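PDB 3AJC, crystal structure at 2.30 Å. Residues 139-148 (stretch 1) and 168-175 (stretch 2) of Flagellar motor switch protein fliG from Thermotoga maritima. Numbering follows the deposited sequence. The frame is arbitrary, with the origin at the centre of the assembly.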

# COMPACT_ATOMS: atom_id res chain seq x y z
N ASP A 139 1.69 -5.01 19.06
CA ASP A 139 1.62 -5.63 20.37
C ASP A 139 0.15 -5.87 20.70
O ASP A 139 -0.73 -5.19 20.17
CB ASP A 139 2.26 -4.75 21.44
CG ASP A 139 1.35 -3.63 21.90
OD1 ASP A 139 1.16 -2.66 21.13
OD2 ASP A 139 0.82 -3.73 23.03
N ASP A 140 -0.10 -6.85 21.56
CA ASP A 140 -1.45 -7.24 21.96
C ASP A 140 -2.40 -6.12 22.34
O ASP A 140 -3.58 -6.16 21.97
CB ASP A 140 -1.37 -8.29 23.07
CG ASP A 140 -1.03 -9.68 22.55
OD1 ASP A 140 -0.26 -9.78 21.57
OD2 ASP A 140 -1.53 -10.68 23.11
N ARG A 141 -1.93 -5.12 23.07
CA ARG A 141 -2.80 -4.01 23.47
C ARG A 141 -3.28 -3.26 22.23
O ARG A 141 -4.47 -2.98 22.10
CB ARG A 141 -2.07 -3.05 24.41
CG ARG A 141 -1.45 -3.72 25.63
CD ARG A 141 -2.05 -3.19 26.93
NE ARG A 141 -3.40 -3.70 27.17
CZ ARG A 141 -4.21 -3.24 28.12
NH1 ARG A 141 -3.81 -2.26 28.93
NH2 ARG A 141 -5.42 -3.76 28.27
N SER A 142 -2.35 -2.93 21.34
CA SER A 142 -2.69 -2.23 20.10
C SER A 142 -3.73 -3.00 19.30
O SER A 142 -4.68 -2.42 18.76
CB SER A 142 -1.43 -2.03 19.25
OG SER A 142 -0.59 -1.03 19.80
N ILE A 143 -3.54 -4.31 19.21
CA ILE A 143 -4.46 -5.17 18.48
C ILE A 143 -5.88 -5.09 19.07
O ILE A 143 -6.86 -5.00 18.33
CB ILE A 143 -3.94 -6.63 18.50
CG1 ILE A 143 -2.65 -6.70 17.68
CG2 ILE A 143 -5.00 -7.58 17.97
CD1 ILE A 143 -2.05 -8.09 17.57
N GLN A 144 -5.98 -5.09 20.40
CA GLN A 144 -7.28 -4.97 21.08
C GLN A 144 -7.89 -3.61 20.74
O GLN A 144 -9.08 -3.49 20.46
CB GLN A 144 -7.09 -5.10 22.59
CG GLN A 144 -6.82 -6.53 23.06
CD GLN A 144 -6.04 -6.59 24.37
OE1 GLN A 144 -6.15 -5.70 25.22
NE2 GLN A 144 -5.25 -7.65 24.55
N LEU A 145 -7.07 -2.57 20.77
CA LEU A 145 -7.52 -1.23 20.44
C LEU A 145 -8.22 -1.27 19.07
O LEU A 145 -9.31 -0.73 18.89
CB LEU A 145 -6.32 -0.29 20.37
CG LEU A 145 -6.54 1.22 20.52
CD1 LEU A 145 -6.44 1.57 22.01
CD2 LEU A 145 -5.49 1.99 19.72
N VAL A 146 -7.56 -1.92 18.11
CA VAL A 146 -8.07 -2.04 16.75
C VAL A 146 -9.38 -2.84 16.66
O VAL A 146 -10.31 -2.43 15.96
CB VAL A 146 -7.00 -2.69 15.83
CG1 VAL A 146 -7.54 -2.91 14.41
CG2 VAL A 146 -5.76 -1.81 15.80
N LEU A 147 -9.43 -3.97 17.35
CA LEU A 147 -10.60 -4.84 17.34
C LEU A 147 -11.92 -4.15 17.73
O LEU A 147 -12.97 -4.43 17.15
CB LEU A 147 -10.35 -6.05 18.23
CG LEU A 147 -9.25 -6.99 17.73
CD1 LEU A 147 -9.17 -8.21 18.62
CD2 LEU A 147 -9.53 -7.41 16.29
N ARG A 148 -11.86 -3.25 18.71
CA ARG A 148 -13.06 -2.56 19.13
C ARG A 148 -13.65 -1.70 18.01
O ARG A 148 -14.80 -1.26 18.11
CB ARG A 148 -12.76 -1.68 20.35
CG ARG A 148 -12.57 -2.48 21.63
CD ARG A 148 -12.15 -1.59 22.80
NE ARG A 148 -10.92 -0.86 22.51
CZ ARG A 148 -10.19 -0.24 23.42
NH1 ARG A 148 -10.56 -0.27 24.70
NH2 ARG A 148 -9.08 0.40 23.07
N GLU A 168 -4.71 -16.64 14.84
CA GLU A 168 -4.53 -16.87 16.27
C GLU A 168 -4.27 -15.60 17.08
O GLU A 168 -4.97 -15.34 18.06
CB GLU A 168 -3.40 -17.87 16.50
CG GLU A 168 -3.88 -19.31 16.60
CD GLU A 168 -4.71 -19.55 17.86
OE1 GLU A 168 -4.22 -20.22 18.79
OE2 GLU A 168 -5.86 -19.06 17.92
N LYS A 169 -3.29 -14.80 16.67
CA LYS A 169 -3.01 -13.59 17.43
C LYS A 169 -4.23 -12.67 17.54
O LYS A 169 -4.39 -11.96 18.54
CB LYS A 169 -1.81 -12.84 16.85
CG LYS A 169 -1.31 -11.74 17.79
CD LYS A 169 0.04 -11.19 17.39
CE LYS A 169 0.58 -10.26 18.48
NZ LYS A 169 1.86 -9.59 18.11
N ILE A 170 -5.07 -12.66 16.52
CA ILE A 170 -6.26 -11.82 16.55
C ILE A 170 -7.28 -12.42 17.53
O ILE A 170 -7.82 -11.72 18.39
CB ILE A 170 -6.93 -11.70 15.16
CG1 ILE A 170 -6.11 -10.76 14.28
CG2 ILE A 170 -8.37 -11.19 15.31
CD1 ILE A 170 -6.59 -10.66 12.86
N PHE A 171 -7.52 -13.72 17.39
CA PHE A 171 -8.46 -14.42 18.25
C PHE A 171 -8.13 -14.30 19.73
O PHE A 171 -8.98 -13.89 20.51
CB PHE A 171 -8.55 -15.89 17.86
CG PHE A 171 -9.95 -16.43 17.90
CD1 PHE A 171 -10.84 -16.11 16.88
CD2 PHE A 171 -10.39 -17.19 18.98
CE1 PHE A 171 -12.16 -16.52 16.94
CE2 PHE A 171 -11.72 -17.61 19.04
CZ PHE A 171 -12.60 -17.27 18.02
N LYS A 172 -6.91 -14.63 20.12
CA LYS A 172 -6.59 -14.54 21.54
C LYS A 172 -6.69 -13.12 22.10
O LYS A 172 -6.53 -12.90 23.30
CB LYS A 172 -5.20 -15.14 21.82
CG LYS A 172 -3.99 -14.42 21.26
CD LYS A 172 -2.74 -15.26 21.59
CE LYS A 172 -1.44 -14.71 21.01
NZ LYS A 172 -0.90 -13.50 21.69
N ASN A 173 -6.97 -12.15 21.23
CA ASN A 173 -7.09 -10.76 21.65
C ASN A 173 -8.50 -10.19 21.59
O ASN A 173 -8.70 -8.99 21.79
CB ASN A 173 -6.14 -9.89 20.82
CG ASN A 173 -4.72 -9.87 21.37
OD1 ASN A 173 -4.46 -9.30 22.43
ND2 ASN A 173 -3.79 -10.50 20.65
N MET A 174 -9.49 -11.04 21.32
CA MET A 174 -10.88 -10.60 21.25
C MET A 174 -11.62 -10.88 22.55
O MET A 174 -11.21 -11.73 23.34
CB MET A 174 -11.61 -11.33 20.13
CG MET A 174 -11.05 -11.15 18.75
SD MET A 174 -12.05 -12.07 17.59
CE MET A 174 -10.86 -12.96 16.73
N SER A 175 -12.72 -10.16 22.78
CA SER A 175 -13.53 -10.40 23.97
C SER A 175 -14.23 -11.73 23.70
O SER A 175 -14.50 -12.09 22.54
CB SER A 175 -14.57 -9.29 24.16
OG SER A 175 -15.55 -9.31 23.12

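Read from the end of its helix outward, stretch 2 meets one face of the helix of stretch 1, the face carrying Asp 140, Ile 143, Gln 144 and Leu 147. Lys 169 enters with its chain extended, every chi angle near t, so that a side chain leaving the backbone sideways still lays its aliphatic length along the partner: Lys 169 CE lies 3.5 Å from Ile 143 CD1 and 3.2 Å from Asp 140 OD1. Its charge stays less engaged here, with Lys 169 NZ 4.1 Å from Asp 140 OD1, beyond salt-bridge range. Ile 170 adds apolar packing, Ile 170 CG2 lying 4.1 Å from Leu 147 CD2, while Phe 171 points away and touches nothing across the contact.

Lys 172 leaves its backbone sideways, but its end comes nearer. Lys 172 NZ forms a salt bridge with Asp 140 OD2 at 3.2 Å, though the hydrogen bond within it is weak.

Asn 173 is the hub: buried, pointing toward stretch 1, and covered by it more than any other residue of stretch 2. It sits inside the type I turn from Phe 171 to Met 174, its amide used at both ends. Asn 173 ND2 donates to Lys 169 O at 2.6 Å, tying the side chain back to its own helix, while Asn 173 OD1 accepts from Gln 144 NE2 at 2.8 Å with an angle of 158°. Gln 144 CA and Asn 173 CA are also the nearest such pair, 5.8 Å apart. Apolar side chains also meet Asn 173 at its CB and backbone O, with Asn 173 CB 3.8 Å from Ile 143 CG2 and Asn 173 O 3.3 Å from Leu 147 CD1.

Met 174 directs its CA-to-CB bond away, yet Met 174 CG lies 3.5 Å from Leu 147 CD1. Ser 175 leaves the contact and caps the helix that follows. The rule is economical: one buried amide, bonded both within its stretch and across, with a carboxylate beside it and aliphatic packing next to it.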